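Local structure of oxidoreductase, Gfo/Idh/MocA family (Vibrio cholerae, 1XEA) at residues 95-99 and 100-104; 126-129 and 130-134; 166-169 and 170-174; 284-287 and 288-292. The protein probably binds a nicotinamide dinucleotide in its Rossmann-type domain and catalyses a redox reaction on a substrate that is not established. All coordinates share one frame; numbering follows the deposited sequence.

In the fold
The four contacts follow one another along the chain, each a local turn on a helix or at its start. Contact 1 leads from strand 90-93 of the five-stranded parallel Rossmann sheet into helix 100-112. Contact 2 occupies helix 127-132, contact 3 lies on helix 160-175, and contact 4 opens the last helix, 286-311. Contacts 1 and 2 stand on opposite sides of the chain's centre, their centres 28 Å apart. Contact 3 touches contacts 1 and 4: Pro95 CD packs on Asp166 OD1 at 3.4 Å, and Asp173 OD1 forms a salt bridge with Arg291 NE at 3.3 Å. Contact 2 stays about 7 Å from it at the nearest atoms. Helix 160-175 thus packs against both the probable nucleotide-binding part and the C-terminal helix.

Contact 1. Residues 95-99 and 100-104; sequences PLAAS and AQECE
Ser99 OG is held between two atoms of Glu102, one of the backbone and one of the side chain. It accepts the amide hydrogen of Glu102 N across 3.3 Å, a long and therefore weak but nearly straight bond (166°), and it donates to Glu102 OE2 at 3.2 Å. The carboxylate receives that hydrogen on its anti lone pair, the one facing away from OE1. Chi1 of Ser99 (68°) sets OG between the backbone N and the carbonyl carbon, turned back over the first turn of helix 100-112. Ser99 is thus the N-cap of that helix. A full capping box is not formed, since Glu102 OE2 lies 4.0 Å from Ser99 N and its bond goes to the hydroxyl instead. The other oxygen, Glu102 OE1, is hydrogen-bonded to Ser77 OG. A weak backbone bond from Cys103 N to Ser99 O, 3.4 Å long, adds to the turn.

The residues before the cap pack through apolar atoms. Ala97 CB meets Glu102 CB at 3.5 Å, while Leu96 lays its CD2 branch against Cys103 SG at 3.6 Å, and His296 of the last helix touches the same cysteine. With the hydroxyl as acceptor and donor at once, Glu102 is tied to the cap at both its amide and its carboxylate; the negative charge near the helix N-terminus would probably be favourable to the helix dipole.

Contact 2. Residues 126-129 and 130-134; sequences IPLY and NQHLS
Ile126 and Asn130 are joined by the straightest of the backbone bonds in this turn: Asn130 N donates to Ile126 O at 2.9 Å with an angle of 173° at the hydrogen. Gln131 N follows to Pro127 O at 3.1 Å, more bent at 137° and with the donor tilted from the carbonyl plane. Tyr129 O then takes Leu133 N at 2.8 Å and, weakly, His132 N, so one carbonyl receives both a four-residue and a three-residue bond.

A water supplies a second polar link between Ile126 and Asn130. It accepts from Ile126 N at 2.7 Å and donates to Asn130 OD1 at 3.0 Å, while the amide's other end, ND2, donates to Arg124 O. With both ends engaged, the rotation of the Asn130 amide is well defined.

Among the rings, His132 turns an edge to the preceding turn: Leu128 O lies in the ring plane at that edge, 3.3 Å from His132 CD2. Leu128 CD1 also approaches this ring carbon, the two side chains meeting at a slant. The Tyr129 ring carries Ile126 CG2 over its centre on one face, 3.5 Å above the plane.

The short helix lies against the large mixed sheet. Tyr129 meets Val226 of strand 223-230 and the ring of Phe237 of strand 233-237, and sends OH to Ser239 O; Leu133 packs on both strands, with a bound nickel ion about 7 Å from its side chain. On the next helix, 134-138, Leu136 contacts Tyr129 and Asn130.

Contact 3. Residues 166-169 and 170-174; sequences DDFI and HPLDS
Asp167 O accepts from His170 N at 2.7 Å, a three-residue bond straight at its hydrogen (165°) although the donor is tilted from the carbonyl plane. A helix would normally offer this carbonyl the N of residue 171, but Pro171 has no hydrogen to give and brings CD to 3.4 Å from Asp167 O instead. The helix is kinked here, next to a wider pi-type turn at 166-168. The side chain of Asp167 is occupied elsewhere, OD2 forming salt bridges with Arg153 and Arg217.

Phe168 comes next and regains the regular pattern, its O taking Leu172 N at 2.9 Å. With CG anti to the backbone N (chi1 -170°), the ring extends along the following turn: CE2 touches Leu172 CD1 at 3.6 Å, and CD1 meets Pro171 CG at 4.0 Å, the ring and the proline crossing at about a right angle. Leu200, Val202, Ala213 and Met215 of the large sheet add to the packing round the phenylalanine, and Ile302 approaches from the last helix.

Ile169 O accepts from Asp173 N at 3.0 Å, with the donor above the carbonyl plane. Beyond it, Asp173 OD1 forms salt bridges with Arg124 and Arg291 and a hydrogen bond with Ser295. One turn on, Ser174 donates to His170 O through both N and OG, the hydroxyl at 2.8 Å.

The spacing Asp166-x-x-x-His170, with His170 beside Lys94 and Asp166 beside Pro95, is consistent with the Asp-x-x-x-His and Lys-Pro elements that line the active site in Gfo/Idh/MocA oxidoreductases; a catalytic role here is not established.

Contact 4. Residues 284-287 and 288-292; sequences LPTH and IIERN
The imidazole of His287 carries Ile288 CG1 over one face, a CH-pi contact 3.9 Å from the ring centroid and only 15° off the normal, displaced toward the rim. Chi1 of 68° holds CG between the backbone N and the carbonyl carbon, folding the ring over the peptide so that Ile288 N lies against a face as well. The Pro285 ring packs its CG on Ile288 CD1.

Pro285 occupies the N-cap position of helix 286-311, and its carbonyl starts the backbone ladder. Pro285 O receives Ile288 N at 3.2 Å from above its carbonyl plane and Ile289 N weakly. The next rung is sounder: Glu290 N meets Thr286 O at 3.1 Å and 177°, while Arg291 N reaches His287 O only weakly.

Leu284, just before the helix, spreads its two methyls over the first turn. CD1 meets Ile288 CG2 at 4.0 Å and CD2 meets Ile289 CG1 at 3.9 Å; CD1 keeps to Ile288, while CD2 lies between Ile288 and Ile289. Leu284 also packs on Pro116 and on Tyr118 of strand 117-120, an outermost strand of the parallel sheet, and Ile289 on Tyr107 of helix 100-112.

Contact 1. Residues 95-99 and 100-104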
# COMPACT_ATOMS: atom_id res chain seq x y z
N PRO A 95 -10.96 -17.32 -27.20
CA PRO A 95 -10.90 -16.68 -28.52
C PRO A 95 -11.97 -17.24 -29.46
O PRO A 95 -12.49 -18.34 -29.25
CB PRO A 95 -9.49 -17.01 -28.98
CG PRO A 95 -9.29 -18.39 -28.44
CD PRO A 95 -9.85 -18.28 -27.03
N LEU A 96 -12.31 -16.48 -30.50
CA LEU A 96 -13.32 -16.91 -31.47
C LEU A 96 -12.83 -18.16 -32.21
O LEU A 96 -13.60 -19.08 -32.48
CB LEU A 96 -13.60 -15.80 -32.49
CG LEU A 96 -14.55 -16.11 -33.66
CD1 LEU A 96 -15.92 -16.54 -33.15
CD2 LEU A 96 -14.68 -14.87 -34.54
N ALA A 97 -11.55 -18.17 -32.52
CA ALA A 97 -10.96 -19.29 -33.21
C ALA A 97 -9.45 -19.17 -33.16
O ALA A 97 -8.92 -18.09 -32.91
CB ALA A 97 -11.44 -19.32 -34.66
N ALA A 98 -8.77 -20.28 -33.42
CA ALA A 98 -7.32 -20.34 -33.39
C ALA A 98 -6.64 -19.61 -34.54
O ALA A 98 -5.42 -19.54 -34.60
CB ALA A 98 -6.87 -21.79 -33.36
N SER A 99 -7.43 -19.07 -35.46
CA SER A 99 -6.85 -18.35 -36.59
C SER A 99 -7.74 -17.19 -37.00
O SER A 99 -8.93 -17.17 -36.69
CB SER A 99 -6.67 -19.29 -37.79
OG SER A 99 -7.92 -19.70 -38.31
N ALA A 100 -7.15 -16.22 -37.68
CA ALA A 100 -7.89 -15.05 -38.13
C ALA A 100 -8.79 -15.44 -39.29
O ALA A 100 -9.89 -14.91 -39.44
CB ALA A 100 -6.93 -13.95 -38.56
N GLN A 101 -8.31 -16.37 -40.10
CA GLN A 101 -9.06 -16.85 -41.25
C GLN A 101 -10.44 -17.32 -40.80
O GLN A 101 -11.46 -16.86 -41.32
CB GLN A 101 -8.31 -18.00 -41.94
CG GLN A 101 -8.99 -18.54 -43.19
CD GLN A 101 -9.17 -17.49 -44.28
OE1 GLN A 101 -8.20 -17.04 -44.90
NE2 GLN A 101 -10.42 -17.09 -44.52
N GLU A 102 -10.47 -18.23 -39.83
CA GLU A 102 -11.72 -18.76 -39.30
C GLU A 102 -12.58 -17.62 -38.78
O GLU A 102 -13.79 -17.59 -39.00
CB GLU A 102 -11.45 -19.75 -38.17
CG GLU A 102 -10.59 -20.92 -38.59
CD GLU A 102 -10.51 -22.01 -37.53
OE1 GLU A 102 -11.53 -22.68 -37.27
OE2 GLU A 102 -9.41 -22.21 -36.96
N CYS A 103 -11.94 -16.69 -38.09
CA CYS A 103 -12.64 -15.53 -37.54
C CYS A 103 -13.31 -14.78 -38.67
O CYS A 103 -14.50 -14.49 -38.60
CB CYS A 103 -11.65 -14.60 -36.82
SG CYS A 103 -11.12 -15.20 -35.18
N GLU A 104 -12.54 -14.46 -39.70
CA GLU A 104 -13.10 -13.74 -40.83
C GLU A 104 -14.26 -14.52 -41.43
O GLU A 104 -15.31 -13.94 -41.73
CB GLU A 104 -12.00 -13.48 -41.86
CG GLU A 104 -10.82 -12.71 -41.29
CD GLU A 104 -9.67 -12.60 -42.27
OE1 GLU A 104 -9.27 -13.65 -42.83
OE2 GLU A 104 -9.16 -11.48 -42.48

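Contact 2. Residues 126-129 and 130-134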
# COMPACT_ATOMS: atom_id res chain seq x y z
N ILE A 126 -15.14 -4.20 -17.31
CA ILE A 126 -14.73 -4.13 -15.92
C ILE A 126 -15.39 -2.92 -15.28
O ILE A 126 -15.04 -1.77 -15.58
CB ILE A 126 -13.21 -4.02 -15.81
CG1 ILE A 126 -12.58 -5.19 -16.56
CG2 ILE A 126 -12.78 -4.02 -14.35
CD1 ILE A 126 -13.06 -6.55 -16.10
N PRO A 127 -16.37 -3.16 -14.39
CA PRO A 127 -17.08 -2.06 -13.73
C PRO A 127 -16.21 -0.96 -13.13
O PRO A 127 -16.46 0.21 -13.36
CB PRO A 127 -17.97 -2.76 -12.70
CG PRO A 127 -17.28 -4.09 -12.48
CD PRO A 127 -16.78 -4.47 -13.84
N LEU A 128 -15.18 -1.33 -12.37
CA LEU A 128 -14.35 -0.29 -11.79
C LEU A 128 -13.56 0.48 -12.84
O LEU A 128 -13.30 1.67 -12.69
CB LEU A 128 -13.39 -0.86 -10.74
CG LEU A 128 -12.55 0.18 -9.97
CD1 LEU A 128 -13.44 0.95 -9.02
CD2 LEU A 128 -11.44 -0.51 -9.20
N TYR A 129 -13.16 -0.17 -13.93
CA TYR A 129 -12.38 0.56 -14.92
C TYR A 129 -13.21 1.45 -15.83
O TYR A 129 -12.80 2.56 -16.14
CB TYR A 129 -11.56 -0.40 -15.79
CG TYR A 129 -10.61 -1.30 -15.04
CD1 TYR A 129 -10.37 -1.13 -13.67
CD2 TYR A 129 -9.94 -2.31 -15.71
CE1 TYR A 129 -9.49 -1.96 -12.98
CE2 TYR A 129 -9.06 -3.15 -15.05
CZ TYR A 129 -8.84 -2.98 -13.69
OH TYR A 129 -7.96 -3.81 -13.04
N ASN A 130 -14.37 0.96 -16.26
CA ASN A 130 -15.24 1.74 -17.14
C ASN A 130 -15.90 2.89 -16.40
O ASN A 130 -16.34 3.86 -17.03
CB ASN A 130 -16.30 0.84 -17.78
CG ASN A 130 -15.70 -0.25 -18.67
OD1 ASN A 130 -14.51 -0.24 -18.99
ND2 ASN A 130 -16.54 -1.20 -19.07
N GLN A 131 -15.99 2.79 -15.08
CA GLN A 131 -16.61 3.83 -14.28
C GLN A 131 -15.74 5.07 -14.24
O GLN A 131 -16.24 6.19 -14.24
CB GLN A 131 -16.82 3.34 -12.85
CG GLN A 131 -17.12 4.46 -11.88
CD GLN A 131 -17.31 3.95 -10.46
OE1 GLN A 131 -17.26 4.73 -9.49
NE2 GLN A 131 -17.54 2.63 -10.32
N HIS A 132 -14.43 4.86 -14.22
CA HIS A 132 -13.48 5.95 -14.17
C HIS A 132 -12.94 6.35 -15.54
O HIS A 132 -12.81 7.54 -15.84
CB HIS A 132 -12.33 5.59 -13.22
CG HIS A 132 -12.73 5.51 -11.78
ND1 HIS A 132 -12.88 6.62 -10.99
CD2 HIS A 132 -13.05 4.45 -11.00
CE1 HIS A 132 -13.27 6.25 -9.78
NE2 HIS A 132 -13.38 4.94 -9.76
N LEU A 133 -12.64 5.36 -16.38
CA LEU A 133 -12.11 5.62 -17.72
C LEU A 133 -13.18 5.40 -18.79
O LEU A 133 -13.41 4.27 -19.22
CB LEU A 133 -10.91 4.71 -17.97
CG LEU A 133 -9.94 4.62 -16.79
CD1 LEU A 133 -8.92 3.53 -17.06
CD2 LEU A 133 -9.27 5.96 -16.56
N SER A 134 -13.83 6.48 -19.23
CA SER A 134 -14.89 6.39 -20.23
C SER A 134 -14.42 5.80 -21.56
O SER A 134 -15.17 5.11 -22.25
CB SER A 134 -15.53 7.77 -20.47
OG SER A 134 -14.57 8.76 -20.78
O HOH W 1 -13.17 -2.94 -18.62

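Contact 3. Residues 166-169 and 170-174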
# COMPACT_ATOMS: atom_id res chain seq x y z
N ASP A 166 -5.00 -17.84 -26.41
CA ASP A 166 -5.75 -18.14 -25.21
C ASP A 166 -5.42 -17.29 -23.98
O ASP A 166 -6.02 -17.46 -22.92
CB ASP A 166 -5.60 -19.62 -24.86
CG ASP A 166 -6.07 -20.52 -25.98
OD1 ASP A 166 -7.27 -20.46 -26.35
OD2 ASP A 166 -5.24 -21.30 -26.50
N ASP A 167 -4.48 -16.36 -24.13
CA ASP A 167 -4.09 -15.54 -22.99
C ASP A 167 -3.82 -14.09 -23.34
O ASP A 167 -4.63 -13.21 -23.02
CB ASP A 167 -2.86 -16.16 -22.34
CG ASP A 167 -2.85 -16.01 -20.85
OD1 ASP A 167 -3.85 -15.52 -20.29
OD2 ASP A 167 -1.84 -16.38 -20.22
N PHE A 168 -2.69 -13.85 -24.01
CA PHE A 168 -2.27 -12.51 -24.41
C PHE A 168 -3.38 -11.72 -25.07
O PHE A 168 -3.41 -10.49 -25.02
CB PHE A 168 -1.08 -12.60 -25.36
CG PHE A 168 -0.44 -11.29 -25.64
CD1 PHE A 168 0.26 -10.62 -24.64
CD2 PHE A 168 -0.53 -10.70 -26.90
CE1 PHE A 168 0.86 -9.38 -24.88
CE2 PHE A 168 0.06 -9.46 -27.16
CZ PHE A 168 0.76 -8.79 -26.15
N ILE A 169 -4.31 -12.43 -25.69
CA ILE A 169 -5.42 -11.78 -26.37
C ILE A 169 -6.22 -10.94 -25.38
O ILE A 169 -6.87 -9.99 -25.77
CB ILE A 169 -6.33 -12.81 -27.05
CG1 ILE A 169 -7.21 -12.11 -28.08
CG2 ILE A 169 -7.18 -13.52 -26.01
CD1 ILE A 169 -7.73 -13.04 -29.14
N HIS A 170 -6.16 -11.31 -24.10
CA HIS A 170 -6.88 -10.55 -23.10
C HIS A 170 -6.33 -9.14 -23.04
O HIS A 170 -7.01 -8.18 -23.38
CB HIS A 170 -6.78 -11.21 -21.74
CG HIS A 170 -7.88 -12.18 -21.44
ND1 HIS A 170 -9.21 -11.86 -21.61
CD2 HIS A 170 -7.85 -13.46 -21.01
CE1 HIS A 170 -9.95 -12.90 -21.29
NE2 HIS A 170 -9.15 -13.89 -20.92
N PRO A 171 -5.06 -8.98 -22.61
CA PRO A 171 -4.51 -7.62 -22.54
C PRO A 171 -4.43 -6.92 -23.89
O PRO A 171 -4.67 -5.71 -23.99
CB PRO A 171 -3.13 -7.84 -21.92
CG PRO A 171 -2.77 -9.21 -22.37
CD PRO A 171 -4.06 -9.98 -22.20
N LEU A 172 -4.11 -7.68 -24.93
CA LEU A 172 -3.99 -7.13 -26.26
C LEU A 172 -5.29 -6.45 -26.71
O LEU A 172 -5.30 -5.28 -27.09
CB LEU A 172 -3.61 -8.22 -27.26
CG LEU A 172 -3.28 -7.71 -28.67
CD1 LEU A 172 -1.98 -6.91 -28.63
CD2 LEU A 172 -3.16 -8.88 -29.62
N ASP A 173 -6.39 -7.19 -26.65
CA ASP A 173 -7.69 -6.66 -27.03
C ASP A 173 -8.12 -5.50 -26.14
O ASP A 173 -8.58 -4.46 -26.63
CB ASP A 173 -8.78 -7.73 -26.96
CG ASP A 173 -10.18 -7.14 -27.13
OD1 ASP A 173 -10.56 -6.79 -28.27
OD2 ASP A 173 -10.90 -7.00 -26.13
N SER A 174 -7.97 -5.68 -24.84
CA SER A 174 -8.36 -4.66 -23.87
C SER A 174 -7.74 -3.31 -24.15
O SER A 174 -8.27 -2.27 -23.76
CB SER A 174 -7.99 -5.11 -22.46
OG SER A 174 -8.66 -6.30 -22.12

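Contact 4. Residues 284-287 and 288-292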
# COMPACT_ATOMS: atom_id res chain seq x y z
N LEU A 284 -25.61 -6.27 -33.54
CA LEU A 284 -24.37 -6.03 -32.81
C LEU A 284 -23.63 -4.88 -33.47
O LEU A 284 -23.12 -5.01 -34.57
CB LEU A 284 -23.50 -7.28 -32.83
CG LEU A 284 -22.14 -7.11 -32.14
CD1 LEU A 284 -22.34 -6.82 -30.67
CD2 LEU A 284 -21.31 -8.36 -32.33
N PRO A 285 -23.52 -3.74 -32.78
CA PRO A 285 -22.83 -2.58 -33.36
C PRO A 285 -21.56 -2.91 -34.14
O PRO A 285 -20.79 -3.79 -33.77
CB PRO A 285 -22.57 -1.69 -32.14
CG PRO A 285 -22.56 -2.63 -31.00
CD PRO A 285 -23.69 -3.56 -31.33
N THR A 286 -21.39 -2.20 -35.25
CA THR A 286 -20.27 -2.38 -36.15
C THR A 286 -18.90 -2.21 -35.53
O THR A 286 -18.02 -3.04 -35.75
CB THR A 286 -20.34 -1.39 -37.31
OG1 THR A 286 -21.59 -1.54 -37.99
CG2 THR A 286 -19.21 -1.63 -38.29
N HIS A 287 -18.71 -1.13 -34.78
CA HIS A 287 -17.41 -0.87 -34.19
C HIS A 287 -16.95 -2.01 -33.32
O HIS A 287 -15.76 -2.17 -33.08
CB HIS A 287 -17.43 0.44 -33.39
CG HIS A 287 -18.27 0.39 -32.15
ND1 HIS A 287 -19.65 0.31 -32.17
CD2 HIS A 287 -17.92 0.45 -30.84
CE1 HIS A 287 -20.11 0.34 -30.93
NE2 HIS A 287 -19.08 0.42 -30.11
N ILE A 288 -17.90 -2.80 -32.85
CA ILE A 288 -17.55 -3.93 -32.01
C ILE A 288 -16.98 -5.07 -32.85
O ILE A 288 -15.87 -5.54 -32.60
CB ILE A 288 -18.76 -4.40 -31.22
CG1 ILE A 288 -19.03 -3.39 -30.10
CG2 ILE A 288 -18.52 -5.79 -30.67
CD1 ILE A 288 -20.08 -3.83 -29.14
N ILE A 289 -17.74 -5.49 -33.86
CA ILE A 289 -17.29 -6.55 -34.74
C ILE A 289 -15.87 -6.25 -35.25
O ILE A 289 -14.99 -7.10 -35.18
CB ILE A 289 -18.21 -6.68 -35.95
CG1 ILE A 289 -19.66 -6.82 -35.49
CG2 ILE A 289 -17.80 -7.87 -36.79
CD1 ILE A 289 -20.64 -6.56 -36.57
N GLU A 290 -15.67 -5.03 -35.76
CA GLU A 290 -14.37 -4.62 -36.29
C GLU A 290 -13.25 -4.78 -35.27
O GLU A 290 -12.14 -5.18 -35.61
CB GLU A 290 -14.39 -3.16 -36.77
CG GLU A 290 -15.11 -2.92 -38.10
CD GLU A 290 -14.77 -1.56 -38.73
OE1 GLU A 290 -15.01 -0.50 -38.09
OE2 GLU A 290 -14.24 -1.55 -39.88
N ARG A 291 -13.56 -4.48 -34.01
CA ARG A 291 -12.56 -4.60 -32.95
C ARG A 291 -12.29 -6.08 -32.74
O ARG A 291 -11.14 -6.50 -32.56
CB ARG A 291 -13.06 -3.96 -31.65
CG ARG A 291 -12.10 -4.13 -30.48
CD ARG A 291 -12.58 -3.45 -29.20
NE ARG A 291 -11.71 -3.75 -28.07
CZ ARG A 291 -11.79 -3.19 -26.87
NH1 ARG A 291 -12.72 -2.27 -26.63
NH2 ARG A 291 -10.95 -3.53 -25.91
N ASN A 292 -13.35 -6.88 -32.77
CA ASN A 292 -13.18 -8.32 -32.59
C ASN A 292 -12.25 -8.87 -33.68
O ASN A 292 -11.23 -9.51 -33.38
CB ASN A 292 -14.55 -9.01 -32.62
CG ASN A 292 -15.38 -8.66 -31.42
OD1 ASN A 292 -14.95 -8.83 -30.29
ND2 ASN A 292 -16.57 -8.15 -31.66